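Local coordinates for protein glucose-6-phosphate 1-dehydrogenase (Kluyveromyces lactis, PDB 7E6I) that oxidises D-glucose 6-phosphate to 6-phospho-D-glucono-1,5-lactone with NADP(+) as acceptor, the first step of the oxidative pentose-phosphate pathway, supplying NADPH, at residues G236-V241 with N448-P453; P299-D304 with C313-A318; I319-A324 with W440-P445. All coordinates share one frame; numbering follows the deposited sequence.

Contact 1 (G236-V241 with N448-P453). With BG6 (6-O-phosphono-beta-D-glucopyranose), chain B.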
loop_
_atom_site.group_PDB
_atom_site.type_symbol
_atom_site.label_atom_id
_atom_site.label_comp_id
_atom_site.label_asym_id
_atom_site.label_seq_id
_atom_site.Cartn_x
_atom_site.Cartn_y
_atom_site.Cartn_z
ATOM N N GLY A 236 2.720 16.098 -2.897
ATOM C CA GLY A 236 4.137 15.804 -2.846
ATOM C C GLY A 236 4.417 14.319 -2.666
ATOM O O GLY A 236 3.571 13.543 -2.229
ATOM N N ILE A 237 5.651 13.924 -2.999
ATOM C CA ILE A 237 5.964 12.499 -3.081
ATOM C C ILE A 237 5.953 11.872 -1.702
ATOM O O ILE A 237 5.613 10.690 -1.547
ATOM C CB ILE A 237 7.317 12.274 -3.791
ATOM C CG1 ILE A 237 7.454 10.825 -4.246
ATOM C CG2 ILE A 237 8.492 12.629 -2.896
ATOM C CD1 ILE A 237 6.444 10.426 -5.271
ATOM N N ILE A 238 6.303 12.651 -0.678
ATOM C CA ILE A 238 6.387 12.112 0.665
ATOM C C ILE A 238 5.008 11.686 1.138
ATOM O O ILE A 238 4.812 10.547 1.570
ATOM C CB ILE A 238 7.041 13.131 1.610
ATOM C CG1 ILE A 238 8.447 13.444 1.099
ATOM C CG2 ILE A 238 7.096 12.585 3.019
ATOM C CD1 ILE A 238 9.129 14.540 1.823
ATOM N N ARG A 239 4.029 12.576 1.021
ATOM C CA ARG A 239 2.653 12.214 1.338
ATOM C C ARG A 239 2.125 11.145 0.403
ATOM O O ARG A 239 1.298 10.323 0.807
ATOM C CB ARG A 239 1.742 13.436 1.230
ATOM C CG ARG A 239 1.567 14.213 2.488
ATOM C CD ARG A 239 0.339 15.089 2.400
ATOM N NE ARG A 239 0.443 16.165 3.370
ATOM C CZ ARG A 239 1.121 17.284 3.157
ATOM N NH1 ARG A 239 1.742 17.465 1.996
ATOM N NH2 ARG A 239 1.170 18.225 4.094
ATOM N N ASP A 240 2.549 11.165 -0.858
ATOM C CA ASP A 240 1.903 10.310 -1.846
ATOM C C ASP A 240 2.184 8.834 -1.583
ATOM O O ASP A 240 1.275 8.008 -1.687
ATOM C CB ASP A 240 2.332 10.695 -3.262
ATOM C CG ASP A 240 1.410 10.086 -4.330
ATOM O OD1 ASP A 240 0.180 9.981 -4.087
ATOM O OD2 ASP A 240 1.911 9.703 -5.406
ATOM N N VAL A 241 3.433 8.475 -1.261
ATOM C CA VAL A 241 3.804 7.061 -1.167
ATOM C C VAL A 241 4.706 6.754 0.023
ATOM O O VAL A 241 4.823 5.595 0.426
ATOM C CB VAL A 241 4.487 6.571 -2.457
ATOM C CG1 VAL A 241 3.587 6.819 -3.683
ATOM C CG2 VAL A 241 5.875 7.208 -2.617
ATOM N N ASN A 448 5.467 19.919 7.685
ATOM C CA ASN A 448 5.332 21.322 8.067
ATOM C C ASN A 448 6.581 22.113 7.699
ATOM O O ASN A 448 6.491 23.248 7.212
ATOM C CB ASN A 448 5.082 21.441 9.572
ATOM C CG ASN A 448 3.692 21.016 9.969
ATOM O OD1 ASN A 448 2.803 20.858 9.119
ATOM N ND2 ASN A 448 3.489 20.825 11.279
ATOM N N TYR A 449 7.759 21.540 7.952
ATOM C CA TYR A 449 8.995 22.253 7.668
ATOM C C TYR A 449 9.162 22.481 6.169
ATOM O O TYR A 449 9.467 23.597 5.739
ATOM C CB TYR A 449 10.171 21.482 8.271
ATOM C CG TYR A 449 11.512 21.787 7.656
ATOM C CD1 TYR A 449 12.216 22.936 7.997
ATOM C CD2 TYR A 449 12.084 20.915 6.748
ATOM C CE1 TYR A 449 13.444 23.214 7.435
ATOM C CE2 TYR A 449 13.307 21.179 6.183
ATOM C CZ TYR A 449 13.982 22.329 6.525
ATOM O OH TYR A 449 15.204 22.573 5.948
ATOM N N LEU A 450 8.912 21.457 5.354
ATOM C CA LEU A 450 9.122 21.594 3.917
ATOM C C LEU A 450 8.132 22.572 3.294
ATOM O O LEU A 450 8.475 23.299 2.356
ATOM C CB LEU A 450 8.996 20.234 3.242
ATOM C CG LEU A 450 10.069 19.183 3.544
ATOM C CD1 LEU A 450 9.845 17.936 2.670
ATOM C CD2 LEU A 450 11.452 19.757 3.336
ATOM N N GLU A 451 6.891 22.584 3.775
ATOM C CA GLU A 451 5.827 23.364 3.162
ATOM C C GLU A 451 5.617 24.717 3.824
ATOM O O GLU A 451 4.755 25.482 3.385
ATOM C CB GLU A 451 4.525 22.557 3.172
ATOM C CG GLU A 451 4.539 21.435 2.135
ATOM C CD GLU A 451 3.598 20.296 2.460
ATOM O OE1 GLU A 451 3.675 19.247 1.774
ATOM O OE2 GLU A 451 2.767 20.448 3.388
ATOM N N GLY A 452 6.389 25.034 4.856
ATOM C CA GLY A 452 6.335 26.329 5.478
ATOM C C GLY A 452 7.109 27.358 4.676
ATOM O O GLY A 452 7.585 27.101 3.568
ATOM N N PRO A 453 7.260 28.554 5.253
ATOM C CA PRO A 453 7.919 29.640 4.511
ATOM C C PRO A 453 9.404 29.396 4.314
ATOM O O PRO A 453 9.932 29.687 3.234
ATOM C CB PRO A 453 7.650 30.865 5.395
ATOM C CG PRO A 453 7.529 30.293 6.800
ATOM C CD PRO A 453 6.945 28.915 6.655
HETATM C C1 BG6 B . -0.713 5.700 -5.152
HETATM C C2 BG6 B . -0.016 7.026 -5.456
HETATM O O1 BG6 B . -1.044 5.549 -3.829
HETATM O O5 BG6 B . 0.210 4.571 -5.503
HETATM C C3 BG6 B . 0.426 7.096 -6.876
HETATM O O2 BG6 B . -0.867 8.142 -5.162
HETATM C C4 BG6 B . 1.357 5.977 -7.208
HETATM O O3 BG6 B . 1.137 8.340 -7.121
HETATM C C5 BG6 B . 0.707 4.628 -6.896
HETATM O O4 BG6 B . 1.710 6.071 -8.594
HETATM C C6 BG6 B . 1.651 3.466 -7.044
HETATM O O6 BG6 B . 0.939 2.287 -6.716
HETATM P P BG6 B . 1.354 0.883 -7.500
HETATM O O1P BG6 B . 2.848 0.810 -7.251
HETATM O O2P BG6 B . 1.006 1.023 -8.959
HETATM O O3P BG6 B . 0.622 -0.344 -6.958
#
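Ile238 and Arg239, in the first turns of helix 236-254, meet Leu450 and Glu451 at the C-terminal end of helix 433-451, a helix-helix contact on one side of the mixed sheet of the C-terminal domain. The tight part is apolar: CD1 of Ile238 meets CD1 of Leu450 at 3.6 Å, the two side chains crossing at about a right angle. Ile238 is buried further by Phe443, Leu446 and strand 316-321, while Pro456 borders Leu450. The neighbouring residue, Asp240, serves the sugar: its OD1 and OD2 accept hydrogen bonds from O2 and O3 of BG6, modelled so short that their lengths are doubtful. Toward solvent the contact becomes polar, with Glu451 exposed and Arg239 partly so. The Arg239 chain, extended from CG to NE, carries the guanidinium out to Glu451; His157 O at NE and Ile235 O at NH1 also hold it. It grips Glu451 end-on, the two flat groups only 18° from coplanar. NH1 of Arg239 lies 2.6 Å from OE1 of Glu451, which sits somewhat out of the guanidinium plane; NH2 of Arg239 reaches the syn lone pair of Glu451 OE2 at 2.8 Å, nearly straight at 170°.

Contact 2 (P299-D304 with C313-A318)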
loop_
_atom_site.group_PDB
_atom_site.type_symbol
_atom_site.label_atom_id
_atom_site.label_comp_id
_atom_site.label_asym_id
_atom_site.label_seq_id
_atom_site.Cartn_x
_atom_site.Cartn_y
_atom_site.Cartn_z
ATOM N N PRO A 299 8.911 17.324 -20.469
ATOM C CA PRO A 299 8.733 18.619 -19.809
ATOM C C PRO A 299 9.229 18.589 -18.374
ATOM O O PRO A 299 9.345 17.537 -17.744
ATOM C CB PRO A 299 7.217 18.812 -19.846
ATOM C CG PRO A 299 6.694 17.410 -19.696
ATOM C CD PRO A 299 7.680 16.514 -20.426
ATOM N N SER A 300 9.522 19.777 -17.856
ATOM C CA SER A 300 9.764 19.900 -16.431
ATOM C C SER A 300 8.449 19.755 -15.667
ATOM O O SER A 300 7.353 19.780 -16.238
ATOM C CB SER A 300 10.416 21.243 -16.112
ATOM O OG SER A 300 9.508 22.303 -16.355
ATOM N N TYR A 301 8.566 19.588 -14.349
ATOM C CA TYR A 301 7.366 19.621 -13.527
ATOM C C TYR A 301 6.637 20.953 -13.687
ATOM O O TYR A 301 5.398 20.988 -13.700
ATOM C CB TYR A 301 7.727 19.351 -12.064
ATOM C CG TYR A 301 6.568 19.520 -11.103
ATOM C CD1 TYR A 301 5.550 18.573 -11.037
ATOM C CD2 TYR A 301 6.498 20.617 -10.254
ATOM C CE1 TYR A 301 4.495 18.722 -10.164
ATOM C CE2 TYR A 301 5.448 20.766 -9.371
ATOM C CZ TYR A 301 4.444 19.824 -9.331
ATOM O OH TYR A 301 3.380 19.988 -8.459
ATOM N N LEU A 302 7.388 22.046 -13.865
ATOM C CA LEU A 302 6.807 23.382 -13.970
ATOM C C LEU A 302 6.204 23.664 -15.343
ATOM O O LEU A 302 5.317 24.516 -15.452
ATOM C CB LEU A 302 7.865 24.439 -13.637
ATOM C CG LEU A 302 8.469 24.410 -12.223
ATOM C CD1 LEU A 302 9.572 25.430 -12.107
ATOM C CD2 LEU A 302 7.426 24.644 -11.129
ATOM N N ASP A 303 6.659 22.973 -16.393
ATOM C CA ASP A 303 6.029 23.095 -17.703
ATOM C C ASP A 303 4.548 22.757 -17.670
ATOM O O ASP A 303 3.826 23.113 -18.603
ATOM C CB ASP A 303 6.715 22.180 -18.713
ATOM C CG ASP A 303 8.056 22.695 -19.147
ATOM O OD1 ASP A 303 8.354 23.875 -18.871
ATOM O OD2 ASP A 303 8.825 21.914 -19.751
ATOM N N ASP A 304 4.088 22.042 -16.647
ATOM C CA ASP A 304 2.672 21.726 -16.530
ATOM C C ASP A 304 1.864 23.014 -16.432
ATOM O O ASP A 304 2.150 23.881 -15.598
ATOM C CB ASP A 304 2.435 20.840 -15.302
ATOM C CG ASP A 304 1.047 20.227 -15.278
ATOM O OD1 ASP A 304 0.057 20.988 -15.363
ATOM O OD2 ASP A 304 0.939 18.983 -15.156
ATOM N N CYS A 313 7.208 22.024 -5.046
ATOM C CA CYS A 313 6.712 20.671 -4.823
ATOM C C CYS A 313 7.827 19.640 -4.996
ATOM O O CYS A 313 8.583 19.674 -5.975
ATOM C CB CYS A 313 5.565 20.357 -5.768
ATOM S SG CYS A 313 4.811 18.751 -5.434
ATOM N N VAL A 314 7.910 18.712 -4.051
ATOM C CA VAL A 314 8.917 17.657 -4.069
ATOM C C VAL A 314 8.375 16.467 -4.855
ATOM O O VAL A 314 7.367 15.867 -4.465
ATOM C CB VAL A 314 9.293 17.242 -2.638
ATOM C CG1 VAL A 314 10.275 16.133 -2.666
ATOM C CG2 VAL A 314 9.876 18.416 -1.874
ATOM N N THR A 315 9.054 16.099 -5.943
ATOM C CA THR A 315 8.707 14.887 -6.683
ATOM C C THR A 315 9.705 13.754 -6.454
ATOM O O THR A 315 9.474 12.628 -6.916
ATOM C CB THR A 315 8.572 15.193 -8.189
ATOM O OG1 THR A 315 9.846 15.556 -8.730
ATOM C CG2 THR A 315 7.609 16.349 -8.414
ATOM N N PHE A 316 10.807 14.023 -5.753
ATOM C CA PHE A 316 11.746 13.003 -5.314
ATOM C C PHE A 316 12.182 13.353 -3.909
ATOM O O PHE A 316 12.565 14.498 -3.658
ATOM C CB PHE A 316 12.987 12.920 -6.216
ATOM C CG PHE A 316 14.049 11.990 -5.690
ATOM C CD1 PHE A 316 14.890 12.370 -4.656
ATOM C CD2 PHE A 316 14.191 10.729 -6.220
ATOM C CE1 PHE A 316 15.824 11.513 -4.161
ATOM C CE2 PHE A 316 15.132 9.874 -5.726
ATOM C CZ PHE A 316 15.952 10.269 -4.690
ATOM N N ALA A 317 12.203 12.360 -3.020
ATOM C CA ALA A 317 12.718 12.552 -1.668
ATOM C C ALA A 317 13.467 11.314 -1.203
ATOM O O ALA A 317 13.008 10.185 -1.398
ATOM C CB ALA A 317 11.591 12.867 -0.670
ATOM N N ALA A 318 14.609 11.536 -0.559
ATOM C CA ALA A 318 15.307 10.514 0.205
ATOM C C ALA A 318 15.362 11.003 1.643
ATOM O O ALA A 318 15.697 12.166 1.882
ATOM C CB ALA A 318 16.706 10.253 -0.354
#
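Thr315 OG1 is gripped by Tyr461 OH and, weakly, by Tyr290 N, which fixes the rotation of a side chain whose methyl rests on Tyr301. CG2 of Thr315 sits 4.0 Å above one face of that ring, displaced toward the rim and nearest to CD1. Farther out along the ring comes Cys313: its CB lies 3.6 Å from CE2 of Tyr301 and 3.5 Å from OH. The sulfur makes an oblique sulfur-aromatic contact, SG of Cys313 standing 4.9 Å from the centroid of the Tyr301 ring and 46° off its normal. In Tyr301, CG anti to the backbone N (chi1 173°) carries the ring from the turn to Cys313 and Thr315, just ahead of strand 316-321. The buried phenol oxygen ends on Asp233 OD1, a polar anchor at the far end of an otherwise apolar packing. A leucine in place of Tyr301 would probably leave Asp233 without its phenol partner and open a gap beside Cys313. The backbone at Tyr301 enters a type I turn that runs to Asp304, whose closing backbone bond is weak. Side chains brace it reciprocally: Asp303 N donates to Ser300 OG at 2.9 Å, an ST motif, and Ser300 N donates to Asp303 OD2, also at 2.9 Å. That same OD2 forms a salt bridge to Arg292. Segment 299-304 lies in the long connection between the antiparallel strands 285-291 and 316-321, and 313-318 runs from the end of that connection into the second strand; where it begins, Thr315 and Phe316 both face Gly288, a classic beta bulge.

Contact 3 (I319-A324 with W440-P445)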
loop_
_atom_site.group_PDB
_atom_site.type_symbol
_atom_site.label_atom_id
_atom_site.label_comp_id
_atom_site.label_asym_id
_atom_site.label_seq_id
_atom_site.Cartn_x
_atom_site.Cartn_y
_atom_site.Cartn_z
ATOM N N ILE A 319 14.984 10.143 2.591
ATOM C CA ILE A 319 14.880 10.526 3.996
ATOM C C ILE A 319 15.599 9.492 4.846
ATOM O O ILE A 319 15.405 8.286 4.657
ATOM C CB ILE A 319 13.417 10.644 4.462
ATOM C CG1 ILE A 319 12.620 11.612 3.578
ATOM C CG2 ILE A 319 13.366 11.062 5.923
ATOM C CD1 ILE A 319 11.084 11.495 3.777
ATOM N N GLY A 320 16.402 9.959 5.798
ATOM C CA GLY A 320 17.067 9.068 6.734
ATOM C C GLY A 320 16.202 8.858 7.965
ATOM O O GLY A 320 15.532 9.776 8.437
ATOM N N PHE A 321 16.223 7.638 8.476
ATOM C CA PHE A 321 15.446 7.274 9.648
ATOM C C PHE A 321 16.336 6.553 10.641
ATOM O O PHE A 321 17.324 5.914 10.265
ATOM C CB PHE A 321 14.272 6.361 9.284
ATOM C CG PHE A 321 13.189 7.047 8.514
ATOM C CD1 PHE A 321 12.127 7.638 9.176
ATOM C CD2 PHE A 321 13.227 7.091 7.129
ATOM C CE1 PHE A 321 11.119 8.267 8.471
ATOM C CE2 PHE A 321 12.227 7.722 6.414
ATOM C CZ PHE A 321 11.161 8.309 7.096
ATOM N N LYS A 322 15.966 6.649 11.912
ATOM C CA LYS A 322 16.643 5.917 12.968
ATOM C C LYS A 322 15.585 5.354 13.897
ATOM O O LYS A 322 14.619 6.042 14.246
ATOM C CB LYS A 322 17.602 6.804 13.757
ATOM C CG LYS A 322 18.862 7.218 12.984
ATOM C CD LYS A 322 19.912 6.065 12.916
ATOM C CE LYS A 322 21.204 6.495 12.165
ATOM N NZ LYS A 322 22.399 6.589 13.077
ATOM N N ILE A 323 15.771 4.107 14.300
ATOM C CA ILE A 323 14.864 3.450 15.224
ATOM C C ILE A 323 15.629 3.184 16.509
ATOM O O ILE A 323 16.663 2.502 16.496
ATOM C CB ILE A 323 14.302 2.159 14.635
ATOM C CG1 ILE A 323 13.633 2.445 13.294
ATOM C CG2 ILE A 323 13.386 1.496 15.648
ATOM C CD1 ILE A 323 13.036 1.208 12.658
ATOM N N ALA A 324 15.125 3.717 17.617
ATOM C CA ALA A 324 15.847 3.654 18.882
ATOM C C ALA A 324 15.343 2.472 19.711
ATOM O O ALA A 324 14.597 2.617 20.673
ATOM C CB ALA A 324 15.696 4.972 19.633
ATOM N N TRP A 440 1.437 9.653 11.370
ATOM C CA TRP A 440 1.298 11.087 11.132
ATOM C C TRP A 440 2.099 11.916 12.135
ATOM O O TRP A 440 2.642 12.960 11.759
ATOM C CB TRP A 440 -0.182 11.499 11.138
ATOM C CG TRP A 440 -0.859 11.246 9.797
ATOM C CD1 TRP A 440 -1.942 10.444 9.557
ATOM C CD2 TRP A 440 -0.469 11.782 8.527
ATOM N NE1 TRP A 440 -2.252 10.448 8.218
ATOM C CE2 TRP A 440 -1.359 11.258 7.562
ATOM C CE3 TRP A 440 0.553 12.653 8.109
ATOM C CZ2 TRP A 440 -1.264 11.577 6.208
ATOM C CZ3 TRP A 440 0.647 12.966 6.766
ATOM C CH2 TRP A 440 -0.259 12.428 5.830
ATOM N N LYS A 441 2.227 11.462 13.389
ATOM C CA LYS A 441 3.082 12.178 14.337
ATOM C C LYS A 441 4.528 12.203 13.858
ATOM O O LYS A 441 5.263 13.164 14.132
ATOM C CB LYS A 441 3.002 11.535 15.726
ATOM C CG LYS A 441 1.821 11.983 16.567
ATOM C CD LYS A 441 1.497 10.976 17.680
ATOM C CE LYS A 441 0.642 11.652 18.767
ATOM N NZ LYS A 441 -0.680 11.012 19.050
ATOM N N LEU A 442 4.942 11.167 13.125
ATOM C CA LEU A 442 6.309 11.061 12.637
ATOM C C LEU A 442 6.566 11.999 11.458
ATOM O O LEU A 442 7.592 12.688 11.419
ATOM C CB LEU A 442 6.593 9.607 12.245
ATOM C CG LEU A 442 7.970 9.321 11.654
ATOM C CD1 LEU A 442 9.056 9.705 12.653
ATOM C CD2 LEU A 442 8.120 7.862 11.232
ATOM N N PHE A 443 5.643 12.052 10.497
ATOM C CA PHE A 443 5.886 12.768 9.253
ATOM C C PHE A 443 5.421 14.218 9.274
ATOM O O PHE A 443 5.895 15.018 8.455
ATOM C CB PHE A 443 5.190 12.060 8.098
ATOM C CG PHE A 443 5.990 10.973 7.509
ATOM C CD1 PHE A 443 6.004 9.716 8.088
ATOM C CD2 PHE A 443 6.768 11.200 6.390
ATOM C CE1 PHE A 443 6.782 8.692 7.534
ATOM C CE2 PHE A 443 7.541 10.186 5.839
ATOM C CZ PHE A 443 7.556 8.940 6.409
ATOM N N THR A 444 4.490 14.575 10.151
ATOM C CA THR A 444 3.962 15.935 10.106
ATOM C C THR A 444 5.044 16.988 10.316
ATOM O O THR A 444 5.092 17.951 9.531
ATOM C CB THR A 444 2.820 16.084 11.114
ATOM O OG1 THR A 444 1.659 15.406 10.610
ATOM C CG2 THR A 444 2.503 17.556 11.329
ATOM N N PRO A 445 5.946 16.873 11.296
ATOM C CA PRO A 445 6.986 17.910 11.424
ATOM C C PRO A 445 7.825 18.075 10.167
ATOM O O PRO A 445 8.104 19.208 9.767
ATOM C CB PRO A 445 7.817 17.424 12.616
ATOM C CG PRO A 445 6.894 16.549 13.392
ATOM C CD PRO A 445 6.094 15.837 12.336
#
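Phe321 is the bump of this contact: its ring leaves strand 316-321 and enters the hollow between Leu442 and Phe443 on helix 433-451. With CG anti to the carbonyl carbon (chi1 -70°), the ring extends from the sheet and leads with its rim, so CZ and CE1 do the touching. CZ of Phe321 meets CZ of Phe443 at 3.7 Å, the latter atom lying at the edge of the Phe321 ring, near its plane. The two rings meet obliquely, their planes 50° apart and their centroids 5.9 Å. The other wall is Leu442, whose CD2 comes within 4.1 Å of Phe321 CE1; its CG is anti to the backbone N (chi1 177°), and the branch projects toward the strand. One inward-facing position earlier, Ile319 adds its tip against the same Phe443 ring, CD1 lying 4.3 Å from CE2 of Phe443. The Phe443 ring thus meets both strand residues, and Met335, Ile238 and Leu247 pack around it. Ile280 and Met335 also border Phe321. The axes of strand 319-321 and helix 440-445 approach to 12.4 Å, a separation spanned by these large side chains. Behind the packing face, Trp440 O accepts from Thr444 N and Thr444 OG1 on opposite faces of its plane, the hydroxyl at 2.9 Å, while OG1 also bonds to Leu159 N. The next residue, Pro445, has no N-H to give, and the helix is kinked there. No hydrogen bond or charge crosses between 319-324 and 440-445: helix and sheet are joined here by largely buried apolar surface, so the association probably rests on complementary shape and exclusion of water.

Overall arrangement
Contact 1 joins helices 236-254 and 433-451; both also touch strand 316-321, which contacts 2 and 3 share. Contact 1 lies about 13 Å, centre to centre, from each of the others, which are about 23 Å apart, again between centres. It joins contact 2 through a probable hydrogen bond from Ile237 N to Val314 O, 3.0 Å. It joins contact 3 where Ile238 CG2 meets Phe443 CD2 at 3.7 Å. Asp240 puts contact 1 in the glucose 6-phosphate pocket; the side chains of Thr315 and Phe443 lie about 10 and 14 Å from the sugar, so contacts 2 and 3 do not touch the ligand themselves.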